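Probable 2-phosphosulfolactate phosphatase (Clostridium acetobutylicum, PDB 1VR0) probably catalyses the magnesium-dependent hydrolysis of (2R)-O-phospho-3-sulfolactate to (2R)-3-sulfolactate and phosphate. Local coordinates at residues 58-63 with 109-114; 76-81 with 103-108. All blocks are in the same frame, centred on the assembly; numbering follows the deposited sequence.

How the interactions relate
From the N terminus, strand 56-59 comes first; the chain then returns through helix 63-73, runs forward again, parallel to the first, as strand 77-81, passes through a long connection with the short helix 102-105, and enters strand 109-113. Interaction 1 closes the outer loop, pairing 58-63 with 109-114, and interaction 2, 76-81 with 103-108, lies wholly within it. Strand 109-113 is the middle of a three-stranded parallel sheet, bonded to 56-59 in interaction 1 and to 77-81 on its other side. The two contacts meet directly: Thr-109 takes up backbone bonds with Asp-76 and Ile-78 just after interaction 2 ends, and Leu-110 packs on Ile-78.

Interaction 1 (58-63 with 109-114); sequences VPVLTV and TLIMTT
Val-58 lies alongside Ile-111, both side chains pointing the same way, and its CB sits 3.8 Å from the Ile-111 CD1 methyl. Ile-111 reaches it because CG1 stands anti to the carbonyl carbon (chi1 -49°) and a second bend at chi2 (-52°) brings CD1 back towards the neighbouring strand. Beside this overlap the backbones bond in sequence. Val-58 N donates to Leu-110 O at 2.8 Å, and Val-58 O accepts from Met-112 N at 3.0 Å, the donor lying above the carbonyl plane. The next rung, Val-60 N to Met-112 O at 2.8 Å, runs nearly along the C=O axis. Val-58 and Pro-59 are in parallel register with Ile-111 and Met-112, an edge strand on the central strand of a three-stranded parallel sheet. Val-58 and Ile-111 share one face, where Ala-66 of helix 63-73 packs on Ile-111; selenomethionine Met-112 is on the other, against Val-45 and Ile-46 of helix 42-51. Beyond the strand pairing, a side chain takes over the bonding. Thr-113, with OG1 anti to its backbone N (chi1 -179°), donates its hydroxyl to Val-60 O at 2.9 Å, approaching from above the carbonyl plane. Arg-83 NH2 also bonds this OG1, so the buried hydroxyl takes part in two bonds. Thr-113 CB meets Val-60 CG2 at 3.8 Å, the two side chains crossing at about a right angle. After this point 58-63 turns away into helix 63-73, where Thr-62 is the N-cap, its OG1 bonded to Glu-65 N, while Thr-114 brings its side chain to about 5 Å from the bound sulfolactate.

Interaction 2 (76-81 with 103-108); sequences DAILGG and DVVKGK
Ile-78 and Lys-108 cross at about a right angle, the aliphatic part of the lysine passing the isoleucine's shorter branch so that Lys-108 CD rests 4.1 Å from Ile-78 CG2. The two branches of Ile-78 divide the work. CG2 is anti to the carbonyl carbon and meets the lysine, whereas CG1 takes the crowded position between backbone N and carbonyl carbon (chi1 55°), and the extended chain beyond it carries CD1 towards helix 102-105. There Ile-78 CD1 approaches the Val-105 CG1 methyl at 4.3 Å, a loose apolar touch. Lys-108 first runs past the backbone just before strand 77-81, Lys-108 CB lying 3.3 Å from Asp-76 O. Two nearly straight torsions then keep its methylenes extended, until the bend at chi4 (-77°) turns the amino group. Lys-108 NZ stays 4.8 Å from Asp-76 OD1, too far for a salt bridge, although the opposite charges may still attract weakly. No hydrogen bond joins 76-81 to 103-108. Lys-108 is the last residue of a type II turn from Val-105, closed by Lys-108 N bonding Val-105 O at 3.0 Å, with Gly-107 at positive phi. Tyr-100 touches Val-105. The helix end touches the strand lightly and Lys-108 more closely, within the beta-alpha-beta unit of strand 77-81, helix 102-105 and strand 109-113.

Interaction 1 (58-63 with 109-114)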
ATOM      1  N   VAL A  58       1.024  -2.471 -28.528  1.00 39.86           N
ATOM      2  CA  VAL A  58       2.167  -3.260 -28.092  1.00 39.33           C
ATOM      3  C   VAL A  58       2.978  -2.430 -27.076  1.00 39.48           C
ATOM      4  O   VAL A  58       3.711  -1.527 -27.470  1.00 38.85           O
ATOM      5  CB  VAL A  58       3.083  -3.593 -29.263  1.00 39.49           C
ATOM      6  CG1 VAL A  58       4.278  -4.432 -28.777  1.00 39.94           C
ATOM      7  CG2 VAL A  58       2.330  -4.271 -30.375  1.00 39.06           C
ATOM      8  N   PRO A  59       2.837  -2.726 -25.764  1.00 39.68           N
ATOM      9  CA  PRO A  59       3.599  -2.064 -24.730  1.00 39.72           C
ATOM     10  C   PRO A  59       5.027  -2.601 -24.604  1.00 39.72           C
ATOM     11  O   PRO A  59       5.250  -3.795 -24.602  1.00 39.12           O
ATOM     12  CB  PRO A  59       2.799  -2.387 -23.468  1.00 40.29           C
ATOM     13  CG  PRO A  59       2.189  -3.645 -23.724  1.00 39.72           C
ATOM     14  CD  PRO A  59       1.915  -3.715 -25.188  1.00 39.49           C
ATOM     15  N   VAL A  60       5.990  -1.696 -24.526  1.00 40.23           N
ATOM     16  CA  VAL A  60       7.391  -2.057 -24.343  1.00 40.45           C
ATOM     17  C   VAL A  60       8.036  -1.195 -23.236  1.00 40.89           C
ATOM     18  O   VAL A  60       7.493  -0.163 -22.801  1.00 41.38           O
ATOM     19  CB  VAL A  60       8.174  -1.935 -25.647  1.00 40.55           C
ATOM     20  CG1 VAL A  60       7.530  -2.800 -26.728  1.00 41.03           C
ATOM     21  CG2 VAL A  60       8.299  -0.484 -26.107  1.00 40.27           C
ATOM     22  N   LEU A  61       9.199  -1.627 -22.774  1.00 41.06           N
ATOM     23  CA  LEU A  61       9.846  -0.989 -21.636  1.00 40.89           C
ATOM     24  C   LEU A  61      10.857   0.085 -22.059  1.00 40.91           C
ATOM     25  O   LEU A  61      11.099   1.027 -21.314  1.00 41.04           O
ATOM     26  CB  LEU A  61      10.474  -2.049 -20.712  1.00 40.49           C
ATOM     27  CG  LEU A  61       9.498  -3.048 -20.049  1.00 40.84           C
ATOM     28  CD1 LEU A  61      10.191  -3.881 -19.015  1.00 39.78           C
ATOM     29  CD2 LEU A  61       8.232  -2.407 -19.425  1.00 41.98           C
ATOM     30  N   THR A  62      11.449  -0.028 -23.234  1.00 40.91           N
ATOM     31  CA  THR A  62      12.463   0.950 -23.606  1.00 41.14           C
ATOM     32  C   THR A  62      12.166   1.558 -24.949  1.00 41.54           C
ATOM     33  O   THR A  62      11.506   0.945 -25.791  1.00 42.21           O
ATOM     34  CB  THR A  62      13.903   0.343 -23.636  1.00 40.77           C
ATOM     35  OG1 THR A  62      14.067  -0.526 -24.769  1.00 41.15           O
ATOM     36  CG2 THR A  62      14.149  -0.422 -22.385  1.00 40.13           C
ATOM     37  N   VAL A  63      12.699   2.749 -25.159  1.00 41.63           N
ATOM     38  CA  VAL A  63      12.639   3.395 -26.462  1.00 41.74           C
ATOM     39  C   VAL A  63      13.317   2.551 -27.535  1.00 41.96           C
ATOM     40  O   VAL A  63      12.831   2.451 -28.657  1.00 42.41           O
ATOM     41  CB  VAL A  63      13.270   4.815 -26.394  1.00 41.63           C
ATOM     42  CG1 VAL A  63      13.392   5.450 -27.788  1.00 40.99           C
ATOM     43  CG2 VAL A  63      12.434   5.690 -25.422  1.00 41.44           C
ATOM     44  N   THR A 109      -1.233  -0.043 -35.525  1.00 38.16           N
ATOM     45  CA  THR A 109      -0.581  -0.757 -34.431  1.00 38.01           C
ATOM     46  C   THR A 109       0.215   0.250 -33.586  1.00 37.89           C
ATOM     47  O   THR A 109       1.169   0.840 -34.052  1.00 37.74           O
ATOM     48  CB  THR A 109       0.380  -1.838 -34.981  1.00 37.84           C
ATOM     49  OG1 THR A 109      -0.366  -2.952 -35.464  1.00 36.54           O
ATOM     50  CG2 THR A 109       1.348  -2.320 -33.918  1.00 38.86           C
ATOM     51  N   LEU A 110      -0.183   0.423 -32.341  1.00 38.06           N
ATOM     52  CA  LEU A 110       0.404   1.425 -31.466  1.00 38.48           C
ATOM     53  C   LEU A 110       1.501   0.815 -30.601  1.00 38.88           C
ATOM     54  O   LEU A 110       1.224   0.036 -29.690  1.00 38.88           O
ATOM     55  CB  LEU A 110      -0.702   2.019 -30.609  1.00 38.44           C
ATOM     56  CG  LEU A 110      -0.337   3.020 -29.547  1.00 38.50           C
ATOM     57  CD1 LEU A 110       0.479   4.182 -30.104  1.00 39.44           C
ATOM     58  CD2 LEU A 110      -1.619   3.494 -28.977  1.00 39.26           C
ATOM     59  N   ILE A 111       2.746   1.152 -30.912  1.00 39.61           N
ATOM     60  CA  ILE A 111       3.872   0.769 -30.092  1.00 40.66           C
ATOM     61  C   ILE A 111       4.003   1.855 -29.014  1.00 41.93           C
ATOM     62  O   ILE A 111       4.173   3.028 -29.315  1.00 40.82           O
ATOM     63  CB  ILE A 111       5.184   0.716 -30.879  1.00 40.68           C
ATOM     64  CG1 ILE A 111       5.063  -0.070 -32.195  1.00 42.36           C
ATOM     65  CG2 ILE A 111       6.287   0.129 -30.044  1.00 41.34           C
ATOM     66  CD1 ILE A 111       4.464  -1.458 -32.098  1.00 43.36           C
HETATM   67  N   MSE A 112       3.906   1.473 -27.749  1.00 43.68           N
HETATM   68  CA  MSE A 112       4.132   2.446 -26.694  1.00 46.81           C
HETATM   69  C   MSE A 112       4.967   2.004 -25.524  1.00 44.74           C
HETATM   70  O   MSE A 112       5.011   0.829 -25.159  1.00 44.95           O
HETATM   71  CB  MSE A 112       2.822   3.032 -26.164  1.00 46.79           C
HETATM   72  CG  MSE A 112       1.698   2.082 -25.899  1.00 50.68           C
HETATM   73 SE   MSE A 112       0.148   2.954 -24.906  1.00 59.32          SE
HETATM   74  CE  MSE A 112       0.438   4.982 -25.437  1.00 60.76           C
ATOM     75  N   THR A 113       5.629   2.996 -24.948  1.00 43.73           N
ATOM     76  CA  THR A 113       6.403   2.829 -23.756  1.00 43.13           C
ATOM     77  C   THR A 113       6.119   4.041 -22.884  1.00 42.73           C
ATOM     78  O   THR A 113       6.107   5.177 -23.373  1.00 42.41           O
ATOM     79  CB  THR A 113       7.900   2.681 -24.074  1.00 43.13           C
ATOM     80  OG1 THR A 113       8.612   2.506 -22.854  1.00 43.90           O
ATOM     81  CG2 THR A 113       8.471   3.876 -24.837  1.00 43.06           C
ATOM     82  N   THR A 114       5.841   3.793 -21.606  1.00 42.58           N
ATOM     83  CA  THR A 114       5.534   4.860 -20.656  1.00 42.54           C
ATOM     84  C   THR A 114       6.274   4.684 -19.341  1.00 42.61           C
ATOM     85  O   THR A 114       6.918   3.653 -19.090  1.00 43.03           O
ATOM     86  CB  THR A 114       3.999   5.012 -20.372  1.00 42.59           C
ATOM     87  OG1 THR A 114       3.502   3.913 -19.603  1.00 43.36           O
ATOM     88  CG2 THR A 114       3.194   5.122 -21.635  1.00 42.85           C
TER

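Interaction 2 (76-81 with 103-108)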
ATOM      1  N   ASP A  76       1.840   0.262 -40.838  1.00 40.25           N
ATOM      2  CA  ASP A  76       0.683   0.502 -39.964  1.00 40.68           C
ATOM      3  C   ASP A  76       1.017   0.779 -38.506  1.00 40.51           C
ATOM      4  O   ASP A  76       0.093   0.892 -37.686  1.00 40.48           O
ATOM      5  CB  ASP A  76      -0.264  -0.723 -39.988  1.00 41.26           C
ATOM      6  CG  ASP A  76      -0.975  -0.878 -41.300  1.00 41.83           C
ATOM      7  OD1 ASP A  76      -1.553   0.140 -41.780  1.00 42.29           O
ATOM      8  OD2 ASP A  76      -0.920  -2.007 -41.848  1.00 42.70           O
ATOM      9  N   ALA A  77       2.314   0.842 -38.191  1.00 40.25           N
ATOM     10  CA  ALA A  77       2.790   1.044 -36.830  1.00 39.76           C
ATOM     11  C   ALA A  77       2.900   2.515 -36.536  1.00 39.47           C
ATOM     12  O   ALA A  77       3.309   3.258 -37.392  1.00 40.00           O
ATOM     13  CB  ALA A  77       4.149   0.398 -36.653  1.00 39.65           C
ATOM     14  N   ILE A  78       2.529   2.924 -35.332  1.00 39.32           N
ATOM     15  CA  ILE A  78       2.783   4.270 -34.845  1.00 39.16           C
ATOM     16  C   ILE A  78       3.446   4.223 -33.456  1.00 39.44           C
ATOM     17  O   ILE A  78       3.276   3.253 -32.709  1.00 39.26           O
ATOM     18  CB  ILE A  78       1.485   5.107 -34.786  1.00 39.14           C
ATOM     19  CG1 ILE A  78       0.402   4.418 -33.948  1.00 39.43           C
ATOM     20  CG2 ILE A  78       0.939   5.359 -36.193  1.00 38.78           C
ATOM     21  CD1 ILE A  78      -0.876   5.243 -33.815  1.00 39.38           C
ATOM     22  N   LEU A  79       4.190   5.276 -33.122  1.00 39.46           N
ATOM     23  CA  LEU A  79       4.941   5.369 -31.860  1.00 39.32           C
ATOM     24  C   LEU A  79       4.328   6.394 -30.909  1.00 39.23           C
ATOM     25  O   LEU A  79       4.258   7.578 -31.223  1.00 39.23           O
ATOM     26  CB  LEU A  79       6.392   5.786 -32.149  1.00 39.23           C
ATOM     27  CG  LEU A  79       7.327   4.725 -32.722  1.00 38.57           C
ATOM     28  CD1 LEU A  79       8.582   5.358 -33.231  1.00 37.56           C
ATOM     29  CD2 LEU A  79       7.666   3.678 -31.675  1.00 38.33           C
ATOM     30  N   GLY A  80       3.927   5.944 -29.735  1.00 39.66           N
ATOM     31  CA  GLY A  80       3.433   6.850 -28.684  1.00 39.80           C
ATOM     32  C   GLY A  80       3.898   6.502 -27.276  1.00 39.62           C
ATOM     33  O   GLY A  80       4.603   5.527 -27.073  1.00 38.90           O
ATOM     34  N   GLY A  81       3.476   7.318 -26.313  1.00 40.27           N
ATOM     35  CA  GLY A  81       3.870   7.196 -24.897  1.00 40.38           C
ATOM     36  C   GLY A  81       4.563   8.438 -24.378  1.00 40.39           C
ATOM     37  O   GLY A  81       4.378   9.531 -24.889  1.00 39.86           O
ATOM     38  N   ASP A 103      -9.505   8.754 -36.550  1.00 41.78           N
ATOM     39  CA  ASP A 103      -8.839   9.121 -37.784  1.00 42.13           C
ATOM     40  C   ASP A 103      -7.354   8.764 -37.762  1.00 41.44           C
ATOM     41  O   ASP A 103      -6.780   8.320 -38.742  1.00 41.41           O
ATOM     42  CB  ASP A 103      -8.993  10.634 -37.942  1.00 42.54           C
ATOM     43  CG  ASP A 103      -9.107  11.054 -39.358  1.00 45.18           C
ATOM     44  OD1 ASP A 103      -8.872  10.200 -40.266  1.00 47.41           O
ATOM     45  OD2 ASP A 103      -9.434  12.262 -39.558  1.00 49.69           O
ATOM     46  N   VAL A 104      -6.755   8.954 -36.605  1.00 41.11           N
ATOM     47  CA  VAL A 104      -5.330   8.756 -36.400  1.00 40.80           C
ATOM     48  C   VAL A 104      -4.968   7.274 -36.135  1.00 40.46           C
ATOM     49  O   VAL A 104      -3.929   6.788 -36.588  1.00 39.94           O
ATOM     50  CB  VAL A 104      -4.887   9.665 -35.218  1.00 40.89           C
ATOM     51  CG1 VAL A 104      -3.565   9.226 -34.603  1.00 41.27           C
ATOM     52  CG2 VAL A 104      -4.847  11.118 -35.672  1.00 41.13           C
ATOM     53  N   VAL A 105      -5.825   6.565 -35.404  1.00 40.06           N
ATOM     54  CA  VAL A 105      -5.494   5.228 -34.956  1.00 40.02           C
ATOM     55  C   VAL A 105      -6.198   4.072 -35.633  1.00 39.65           C
ATOM     56  O   VAL A 105      -5.808   2.936 -35.412  1.00 39.16           O
ATOM     57  CB  VAL A 105      -5.736   5.036 -33.431  1.00 40.19           C
ATOM     58  CG1 VAL A 105      -4.922   5.997 -32.668  1.00 40.18           C
ATOM     59  CG2 VAL A 105      -7.213   5.145 -33.061  1.00 40.57           C
ATOM     60  N   LYS A 106      -7.236   4.317 -36.423  1.00 39.65           N
ATOM     61  CA  LYS A 106      -8.043   3.188 -36.865  1.00 39.49           C
ATOM     62  C   LYS A 106      -7.195   2.207 -37.684  1.00 39.26           C
ATOM     63  O   LYS A 106      -6.580   2.563 -38.675  1.00 38.84           O
ATOM     64  CB  LYS A 106      -9.295   3.614 -37.625  1.00 39.85           C
ATOM     65  CG  LYS A 106     -10.408   2.542 -37.637  1.00 39.64           C
ATOM     66  CD  LYS A 106     -11.260   2.677 -38.873  1.00 39.64           C
ATOM     67  CE  LYS A 106     -12.573   1.893 -38.785  1.00 40.06           C
ATOM     68  NZ  LYS A 106     -13.431   2.113 -40.018  1.00 39.24           N
ATOM     69  N   GLY A 107      -7.141   0.964 -37.231  1.00 39.36           N
ATOM     70  CA  GLY A 107      -6.447  -0.084 -37.982  1.00 39.32           C
ATOM     71  C   GLY A 107      -4.956  -0.113 -37.752  1.00 39.21           C
ATOM     72  O   GLY A 107      -4.284  -1.047 -38.186  1.00 39.20           O
ATOM     73  N   LYS A 108      -4.442   0.872 -37.019  1.00 39.05           N
ATOM     74  CA  LYS A 108      -3.016   0.977 -36.799  1.00 38.87           C
ATOM     75  C   LYS A 108      -2.546   0.148 -35.595  1.00 38.34           C
ATOM     76  O   LYS A 108      -3.352  -0.358 -34.808  1.00 37.49           O
ATOM     77  CB  LYS A 108      -2.618   2.451 -36.743  1.00 39.02           C
ATOM     78  CG  LYS A 108      -2.663   3.012 -38.180  1.00 40.13           C
ATOM     79  CD  LYS A 108      -2.439   4.475 -38.271  1.00 40.80           C
ATOM     80  CE  LYS A 108      -2.227   4.915 -39.728  1.00 39.57           C
ATOM     81  NZ  LYS A 108      -0.860   4.571 -40.197  1.00 40.56           N
TER